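Local atomic coordinates of CELL division control protein 6 (Pyrobaculum aerophilum, PDB entry 1FNN), a protein that binds ADP and probably ATP as an AAA+ ATPase of the Cdc6/Cdc18 family, and probably takes part in regulating the initiation of DNA replication. Residues A[204-207]-A[208-212]; A[240-243]-A[244-248]; A[260-264]-A[265-269]. All coordinates share one frame; numbering follows the deposited sequence.

Interaction 1. Residues A[204-207]-A[208-212]. With ADP (adenosine-5'-diphosphate), chain D.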
loop_
_atom_site.group_PDB
_atom_site.type_symbol
_atom_site.label_atom_id
_atom_site.label_comp_id
_atom_site.label_asym_id
_atom_site.label_seq_id
_atom_site.Cartn_x
_atom_site.Cartn_y
_atom_site.Cartn_z
ATOM N N ASP A 204 14.532 3.836 0.794
ATOM C CA ASP A 204 14.595 4.282 2.200
ATOM C C ASP A 204 14.604 3.095 3.135
ATOM O O ASP A 204 15.421 3.028 4.094
ATOM C CB ASP A 204 13.425 5.249 2.478
ATOM C CG ASP A 204 13.709 6.682 2.153
ATOM O OD1 ASP A 204 12.834 7.559 2.324
ATOM O OD2 ASP A 204 14.830 7.015 1.704
ATOM N N ARG A 205 13.644 2.150 3.015
ATOM C CA ARG A 205 13.621 0.974 3.842
ATOM C C ARG A 205 14.903 0.156 3.735
ATOM O O ARG A 205 15.413 -0.384 4.762
ATOM C CB ARG A 205 12.418 0.038 3.570
ATOM C CG ARG A 205 11.058 0.771 3.688
ATOM C CD ARG A 205 10.784 1.087 5.197
ATOM N NE ARG A 205 9.606 1.988 5.229
ATOM C CZ ARG A 205 8.521 1.688 5.918
ATOM N NH1 ARG A 205 8.420 0.572 6.621
ATOM N NH2 ARG A 205 7.514 2.552 5.889
ATOM N N ALA A 206 15.408 -0.024 2.502
ATOM C CA ALA A 206 16.635 -0.809 2.352
ATOM C C ALA A 206 17.791 -0.122 3.086
ATOM O O ALA A 206 18.616 -0.758 3.751
ATOM C CB ALA A 206 17.026 -1.014 0.874
ATOM N N LYS A 207 17.957 1.168 2.898
ATOM C CA LYS A 207 19.069 1.871 3.547
ATOM C C LYS A 207 18.991 1.774 5.071
ATOM O O LYS A 207 20.007 1.508 5.698
ATOM C CB LYS A 207 19.052 3.352 3.160
ATOM C CG LYS A 207 19.743 3.599 1.817
ATOM C CD LYS A 207 19.435 5.045 1.410
ATOM C CE LYS A 207 19.945 5.295 -0.003
ATOM N NZ LYS A 207 19.680 6.697 -0.421
ATOM N N ALA A 208 17.797 1.815 5.632
ATOM C CA ALA A 208 17.603 1.739 7.076
ATOM C C ALA A 208 17.636 0.340 7.628
ATOM O O ALA A 208 17.978 0.142 8.800
ATOM C CB ALA A 208 16.241 2.366 7.426
ATOM N N GLY A 209 17.226 -0.675 6.852
ATOM C CA GLY A 209 17.006 -1.991 7.434
ATOM C C GLY A 209 17.907 -3.109 6.948
ATOM O O GLY A 209 17.853 -4.218 7.549
ATOM N N LEU A 210 18.566 -2.959 5.814
ATOM C CA LEU A 210 19.343 -4.063 5.248
ATOM C C LEU A 210 20.829 -3.774 5.261
ATOM O O LEU A 210 21.178 -2.592 5.217
ATOM C CB LEU A 210 18.964 -4.312 3.736
ATOM C CG LEU A 210 17.461 -4.608 3.575
ATOM C CD1 LEU A 210 17.082 -4.816 2.086
ATOM C CD2 LEU A 210 17.071 -5.818 4.400
ATOM N N ALA A 211 21.672 -4.820 5.136
ATOM C CA ALA A 211 23.114 -4.447 5.077
ATOM C C ALA A 211 23.509 -3.719 3.805
ATOM O O ALA A 211 23.058 -3.965 2.675
ATOM C CB ALA A 211 24.004 -5.657 5.276
ATOM N N GLU A 212 24.507 -2.831 3.944
ATOM C CA GLU A 212 25.063 -2.109 2.813
ATOM C C GLU A 212 25.692 -3.117 1.838
ATOM O O GLU A 212 26.159 -4.191 2.241
ATOM C CB GLU A 212 26.097 -1.095 3.289
ATOM C CG GLU A 212 26.188 0.163 2.450
ATOM C CD GLU A 212 26.746 1.358 3.198
ATOM O OE1 GLU A 212 27.279 1.176 4.318
ATOM O OE2 GLU A 212 26.656 2.492 2.672
HETATM P PB ADP D . -2.784 2.781 4.409
HETATM O O1B ADP D . -3.493 3.172 5.699
HETATM O O2B ADP D . -2.951 3.720 3.355
HETATM O O3B ADP D . -3.417 1.501 4.108
HETATM P PA ADP D . -0.122 2.647 5.392
HETATM O O1A ADP D . -0.095 3.965 6.049
HETATM O O2A ADP D . -0.236 1.560 6.372
HETATM O O3A ADP D . -1.252 2.586 4.355
HETATM O "O5'" ADP D . 1.263 2.358 4.566
HETATM C "C5'" ADP D . 1.483 1.007 4.199
HETATM C "C4'" ADP D . 2.975 0.726 4.469
HETATM O "O4'" ADP D . 3.736 1.580 3.646
HETATM C "C3'" ADP D . 3.431 1.022 5.892
HETATM O "O3'" ADP D . 4.491 0.135 6.207
HETATM C "C2'" ADP D . 3.835 2.449 5.741
HETATM O "O2'" ADP D . 4.761 2.863 6.747
HETATM C "C1'" ADP D . 4.551 2.410 4.385
HETATM N N9 ADP D . 4.424 3.686 3.795
HETATM C C8 ADP D . 3.324 4.157 3.130
HETATM N N7 ADP D . 3.523 5.249 2.453
HETATM C C5 ADP D . 4.861 5.514 2.695
HETATM C C6 ADP D . 5.696 6.563 2.279
HETATM N N6 ADP D . 5.236 7.549 1.524
HETATM N N1 ADP D . 6.963 6.567 2.700
HETATM C C2 ADP D . 7.380 5.593 3.485
HETATM N N3 ADP D . 6.705 4.545 3.955
HETATM C C4 ADP D . 5.421 4.575 3.508
#
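Asp204, Arg205 and Ala206 hold Ala208, Gly209 and Leu210 in a local contact over the last turn of helix 195-209, in the lid of the AAA+ module, where the helix ends and the chain unwinds. Each of the three carbonyls accepts the amide four residues on: Ala208 N to Asp204 O at 3.1 Å, Gly209 N to Arg205 O at 2.8 Å, and Leu210 N to Ala206 O at 3.0 Å. Leu210 is the first residue to leave helical geometry, although its amide still completes the final bond. Gly209, which has no side chain, is joined through its backbone to Val5 and Asp6 of the N-terminal segment. Small Ala206 lets Leu210 fold back on it, with CD1 of the leucine 4.0 Å from Ala206 CB. The isobutyl group then continues onto Leu247 and Ala251 of helix 240-256, as suits a greasy residue at a buried helix end. The carboxylate of Asp204, at the start of this turn, forms a salt bridge with Arg18. The same turn carries the nucleotide-binding Arg205. A bend at chi2 (-71°), followed by an extended run to NE, brings its guanidinium to the ribose and adenine, while NH1 bonds to Val9 O. Arginine suits the place because one planar nitrogen can serve two acceptors: NH2 donates to both the sugar hydroxyl and the purine ring of ADP, lying 2.9 Å from O2', which sits in the plane of the guanidinium at its edge, and 2.9 Å from N3.

Interaction 2. Residues A[240-243]-A[244-248]. With ADP (adenosine-5'-diphosphate), chain D.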
loop_
_atom_site.group_PDB
_atom_site.type_symbol
_atom_site.label_atom_id
_atom_site.label_comp_id
_atom_site.label_asym_id
_atom_site.label_seq_id
_atom_site.Cartn_x
_atom_site.Cartn_y
_atom_site.Cartn_z
ATOM N N ALA A 240 2.054 0.277 -1.078
ATOM C CA ALA A 240 3.380 0.280 -0.487
ATOM C C ALA A 240 3.555 -0.799 0.574
ATOM O O ALA A 240 4.672 -1.285 0.808
ATOM C CB ALA A 240 3.685 1.642 0.133
ATOM N N ARG A 241 2.473 -1.207 1.200
ATOM C CA ARG A 241 2.598 -2.294 2.185
ATOM C C ARG A 241 3.144 -3.536 1.493
ATOM O O ARG A 241 3.962 -4.340 1.974
ATOM C CB ARG A 241 1.229 -2.557 2.819
ATOM C CG ARG A 241 1.343 -3.530 3.992
ATOM C CD ARG A 241 0.038 -4.140 4.420
ATOM N NE ARG A 241 -0.601 -4.961 3.415
ATOM C CZ ARG A 241 -0.240 -6.096 2.843
ATOM N NH1 ARG A 241 0.885 -6.759 3.106
ATOM N NH2 ARG A 241 -1.069 -6.604 1.936
ATOM N N LEU A 242 2.444 -3.885 0.399
ATOM C CA LEU A 242 2.828 -5.074 -0.386
ATOM C C LEU A 242 4.252 -4.960 -0.848
ATOM O O LEU A 242 4.962 -5.961 -0.778
ATOM C CB LEU A 242 1.876 -5.128 -1.610
ATOM C CG LEU A 242 2.114 -6.262 -2.603
ATOM C CD1 LEU A 242 1.934 -7.600 -1.911
ATOM C CD2 LEU A 242 1.147 -6.073 -3.804
ATOM N N ALA A 243 4.684 -3.808 -1.375
ATOM C CA ALA A 243 6.040 -3.669 -1.855
ATOM C C ALA A 243 7.042 -3.888 -0.732
ATOM O O ALA A 243 8.032 -4.606 -0.898
ATOM C CB ALA A 243 6.283 -2.344 -2.562
ATOM N N ILE A 244 6.765 -3.289 0.440
ATOM C CA ILE A 244 7.721 -3.491 1.570
ATOM C C ILE A 244 7.711 -4.925 2.049
ATOM O O ILE A 244 8.713 -5.543 2.405
ATOM C CB ILE A 244 7.343 -2.492 2.716
ATOM C CG1 ILE A 244 7.549 -1.054 2.224
ATOM C CG2 ILE A 244 8.192 -2.833 3.952
ATOM C CD1 ILE A 244 6.833 0.042 3.032
ATOM N N ASP A 245 6.556 -5.579 2.070
ATOM C CA ASP A 245 6.437 -6.970 2.467
ATOM C C ASP A 245 7.261 -7.848 1.502
ATOM O O ASP A 245 8.027 -8.698 1.944
ATOM C CB ASP A 245 4.949 -7.309 2.433
ATOM C CG ASP A 245 4.476 -8.670 2.842
ATOM O OD1 ASP A 245 5.198 -9.474 3.429
ATOM O OD2 ASP A 245 3.313 -9.052 2.604
ATOM N N ILE A 246 7.216 -7.528 0.186
ATOM C CA ILE A 246 8.013 -8.330 -0.748
ATOM C C ILE A 246 9.490 -8.110 -0.538
ATOM O O ILE A 246 10.260 -9.079 -0.629
ATOM C CB ILE A 246 7.589 -8.029 -2.230
ATOM C CG1 ILE A 246 6.200 -8.656 -2.460
ATOM C CG2 ILE A 246 8.674 -8.572 -3.158
ATOM C CD1 ILE A 246 5.530 -8.073 -3.742
ATOM N N LEU A 247 9.950 -6.868 -0.340
ATOM C CA LEU A 247 11.355 -6.608 -0.079
ATOM C C LEU A 247 11.875 -7.400 1.134
ATOM O O LEU A 247 12.908 -8.097 1.091
ATOM C CB LEU A 247 11.620 -5.112 0.139
ATOM C CG LEU A 247 13.017 -4.657 0.537
ATOM C CD1 LEU A 247 14.098 -5.156 -0.449
ATOM C CD2 LEU A 247 13.144 -3.134 0.590
ATOM N N TYR A 248 11.084 -7.351 2.203
ATOM C CA TYR A 248 11.521 -8.015 3.454
ATOM C C TYR A 248 11.551 -9.531 3.301
ATOM O O TYR A 248 12.499 -10.234 3.674
ATOM C CB TYR A 248 10.527 -7.622 4.560
ATOM C CG TYR A 248 10.821 -8.226 5.922
ATOM C CD1 TYR A 248 12.072 -8.063 6.503
ATOM C CD2 TYR A 248 9.854 -8.946 6.609
ATOM C CE1 TYR A 248 12.370 -8.602 7.746
ATOM C CE2 TYR A 248 10.141 -9.491 7.857
ATOM C CZ TYR A 248 11.396 -9.310 8.406
ATOM O OH TYR A 248 11.676 -9.859 9.653
HETATM P PB ADP D . -2.784 2.781 4.409
HETATM O O1B ADP D . -3.493 3.172 5.699
HETATM O O2B ADP D . -2.951 3.720 3.355
HETATM O O3B ADP D . -3.417 1.501 4.108
HETATM P PA ADP D . -0.122 2.647 5.392
HETATM O O1A ADP D . -0.095 3.965 6.049
HETATM O O2A ADP D . -0.236 1.560 6.372
HETATM O O3A ADP D . -1.252 2.586 4.355
HETATM O "O5'" ADP D . 1.263 2.358 4.566
HETATM C "C5'" ADP D . 1.483 1.007 4.199
HETATM C "C4'" ADP D . 2.975 0.726 4.469
HETATM O "O4'" ADP D . 3.736 1.580 3.646
HETATM C "C3'" ADP D . 3.431 1.022 5.892
HETATM O "O3'" ADP D . 4.491 0.135 6.207
HETATM C "C2'" ADP D . 3.835 2.449 5.741
HETATM O "O2'" ADP D . 4.761 2.863 6.747
HETATM C "C1'" ADP D . 4.551 2.410 4.385
HETATM N N9 ADP D . 4.424 3.686 3.795
HETATM C C8 ADP D . 3.324 4.157 3.130
HETATM N N7 ADP D . 3.523 5.249 2.453
HETATM C C5 ADP D . 4.861 5.514 2.695
HETATM C C6 ADP D . 5.696 6.563 2.279
HETATM N N6 ADP D . 5.236 7.549 1.524
HETATM N N1 ADP D . 6.963 6.567 2.700
HETATM C C2 ADP D . 7.380 5.593 3.485
HETATM N N3 ADP D . 6.705 4.545 3.955
HETATM C C4 ADP D . 5.421 4.575 3.508
#
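Helix 240-256 opens with regular backbone bonding, in which Ile244 N, Asp245 N, Ile246 N and Leu247 N reach the carbonyls of Ala240, Arg241, Leu242 and Ala243 in turn. The start of the helix borders ADP. Ala240 CB lies 3.5 Å from the ribose O4', a methyl small enough for the sugar to come close, and Ile244 reaches the same O4' with CD1, also at 3.5 Å, because its extended chi2 (162°) sends the delta carbon back along the helix past Ala240 O. Arg241 follows Asp239 and Ala240 in what is probably the sensor 2 motif of the AAA+ lid, Asp239 OD1 receiving Leu242 N at the helix start. Here Arg241 touches the nucleotide only through its carbon base, CB standing 3.8 Å from ADP C5'. Its chain bends at chi3 (63°), and NH1 lies 10.3 Å from PB of ADP. Instead, the guanidinium runs alongside Asp245, whose OD2 lies in its plane at the edge, 3.4 Å from NH1: a salt bridge with a weak hydrogen bond. The two planes are 54° apart, and Asp245 has a second partner, Arg249, through OD1. On the side toward helix 264-274 Leu242 and Ile246 lie side by side, Leu242 CG meeting Ile246 CD1 at 4.0 Å, and both branched chains pack against Val274 of that helix.

Interaction 3. Residues A[260-264]-A[265-269]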
loop_
_atom_site.group_PDB
_atom_site.type_symbol
_atom_site.label_atom_id
_atom_site.label_comp_id
_atom_site.label_asym_id
_atom_site.label_seq_id
_atom_site.Cartn_x
_atom_site.Cartn_y
_atom_site.Cartn_z
ATOM N N LYS A 260 24.519 -13.390 0.395
ATOM C CA LYS A 260 24.773 -12.074 0.939
ATOM C C LYS A 260 24.015 -10.977 0.189
ATOM O O LYS A 260 24.275 -9.800 0.456
ATOM C CB LYS A 260 26.262 -11.713 0.826
ATOM C CG LYS A 260 27.171 -12.459 1.785
ATOM C CD LYS A 260 28.637 -12.094 1.532
ATOM C CE LYS A 260 29.571 -13.055 2.256
ATOM N NZ LYS A 260 30.959 -13.006 1.708
ATOM N N HIS A 261 23.515 -11.343 -1.003
ATOM C CA HIS A 261 22.852 -10.390 -1.899
ATOM C C HIS A 261 21.457 -10.885 -2.260
ATOM O O HIS A 261 21.208 -12.100 -2.272
ATOM C CB HIS A 261 23.657 -10.115 -3.168
ATOM C CG HIS A 261 25.076 -9.703 -2.925
ATOM N ND1 HIS A 261 25.519 -8.402 -2.984
ATOM C CD2 HIS A 261 26.173 -10.450 -2.613
ATOM C CE1 HIS A 261 26.816 -8.358 -2.723
ATOM N NE2 HIS A 261 27.236 -9.592 -2.494
ATOM N N ILE A 262 20.474 -9.992 -2.373
ATOM C CA ILE A 262 19.139 -10.510 -2.733
ATOM C C ILE A 262 19.200 -10.917 -4.244
ATOM O O ILE A 262 19.786 -10.109 -4.978
ATOM C CB ILE A 262 18.076 -9.442 -2.500
ATOM C CG1 ILE A 262 18.052 -9.164 -0.950
ATOM C CG2 ILE A 262 16.684 -9.936 -2.866
ATOM C CD1 ILE A 262 17.148 -7.966 -0.667
ATOM N N ALA A 263 18.699 -12.063 -4.585
ATOM C CA ALA A 263 18.741 -12.352 -6.081
ATOM C C ALA A 263 17.357 -12.245 -6.666
ATOM O O ALA A 263 16.324 -12.406 -5.982
ATOM C CB ALA A 263 19.304 -13.776 -6.190
ATOM N N PRO A 264 17.219 -12.253 -8.015
ATOM C CA PRO A 264 15.909 -12.195 -8.654
ATOM C C PRO A 264 15.019 -13.322 -8.231
ATOM O O PRO A 264 13.824 -13.138 -7.948
ATOM C CB PRO A 264 16.239 -12.269 -10.171
ATOM C CG PRO A 264 17.591 -11.636 -10.236
ATOM C CD PRO A 264 18.346 -12.044 -8.964
ATOM N N GLU A 265 15.497 -14.566 -8.028
ATOM C CA GLU A 265 14.609 -15.650 -7.630
ATOM C C GLU A 265 14.006 -15.446 -6.231
ATOM O O GLU A 265 12.893 -15.900 -5.966
ATOM C CB GLU A 265 15.291 -17.035 -7.628
ATOM C CG GLU A 265 16.499 -17.046 -6.698
ATOM C CD GLU A 265 17.458 -18.212 -6.769
ATOM O OE1 GLU A 265 18.567 -17.957 -7.307
ATOM O OE2 GLU A 265 17.177 -19.353 -6.323
ATOM N N ASP A 266 14.758 -14.760 -5.343
ATOM C CA ASP A 266 14.141 -14.484 -4.011
ATOM C C ASP A 266 12.911 -13.619 -4.180
ATOM O O ASP A 266 11.849 -13.835 -3.579
ATOM C CB ASP A 266 15.240 -13.768 -3.172
ATOM C CG ASP A 266 16.493 -14.639 -3.004
ATOM O OD1 ASP A 266 16.236 -15.824 -2.655
ATOM O OD2 ASP A 266 17.530 -14.032 -3.235
ATOM N N VAL A 267 12.976 -12.566 -5.027
ATOM C CA VAL A 267 11.815 -11.727 -5.285
ATOM C C VAL A 267 10.645 -12.506 -5.899
ATOM O O VAL A 267 9.473 -12.360 -5.496
ATOM C CB VAL A 267 12.216 -10.544 -6.180
ATOM C CG1 VAL A 267 11.072 -9.671 -6.685
ATOM C CG2 VAL A 267 13.252 -9.631 -5.493
ATOM N N ARG A 268 10.922 -13.334 -6.936
ATOM C CA ARG A 268 9.860 -14.085 -7.604
ATOM C C ARG A 268 9.109 -14.980 -6.645
ATOM O O ARG A 268 7.876 -15.067 -6.585
ATOM C CB ARG A 268 10.481 -14.957 -8.767
ATOM C CG ARG A 268 11.054 -14.072 -9.883
ATOM C CD ARG A 268 11.564 -14.876 -11.139
ATOM N NE ARG A 268 12.397 -13.943 -11.933
ATOM C CZ ARG A 268 13.685 -14.144 -12.118
ATOM N NH1 ARG A 268 14.279 -15.219 -11.581
ATOM N NH2 ARG A 268 14.389 -13.281 -12.834
ATOM N N LYS A 269 9.863 -15.715 -5.811
ATOM C CA LYS A 269 9.247 -16.596 -4.820
ATOM C C LYS A 269 8.487 -15.752 -3.785
ATOM O O LYS A 269 7.373 -16.151 -3.465
ATOM C CB LYS A 269 10.263 -17.500 -4.113
ATOM C CG LYS A 269 11.390 -17.913 -5.049
ATOM C CD LYS A 269 11.680 -19.417 -5.018
ATOM C CE LYS A 269 11.926 -19.942 -6.424
ATOM N NZ LYS A 269 12.895 -21.062 -6.505
#
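Ala263 N donates to Asp266 OD2 across 2.7 Å, a nearly straight bond (162°) that meets the carboxylate on its anti side, 15° out of plane. With CG beside the backbone N (chi1 -60°), the aspartate turns back over the start of its own helix. Its other oxygen, OD1, forms a salt bridge with Arg259, which, together with the helix start, would be expected to steady the buried negative charge. Ala263 O in turn receives weak bonds from Asp266 N at 2.9 Å and Val267 N at 3.5 Å. Ile262 brings CG2 to 4.1 Å from Asp266 CB and touches Val267, and both Ile262 and Val267 also rest on Ser250 of helix 240-256. Pro264 has no amide hydrogen to offer, which costs nothing in the first turn, and its ring already fixes a helical phi. Its carbonyl takes Arg268 N, while its CB lies over one face of the Arg268 guanidinium, 3.4 Å from NH2. Arg268 NE bonds to Ile368 O, joining the lid to the winged-helix domain. An acid at N3 holding the N-cap amide is one half of a capping box, here at the N-terminus of helix 264-274, with alanine at the N-cap and proline following it.

All three contacts fall within the lid of the AAA+ module and follow in series along the chain: interaction 1 ends helix 195-209, interaction 2 begins helix 240-256, and interaction 3 begins helix 264-274, the next helix. Their centres form a compact triangle with sides of about 13, 14 and 16 Å. Leu210 CD1, Leu247 CD1 and Ile262 CD1 meet at its middle, one from each contact, within 4.2 Å of one another. Interactions 1 and 2 also converge on ADP, where Arg205 CZ packs on Ile244 CD1 at 3.7 Å. Packing in the lid is therefore continuous from the nucleotide, through interactions 1 and 2, to interaction 3, whose Arg268 bonds to the winged-helix domain.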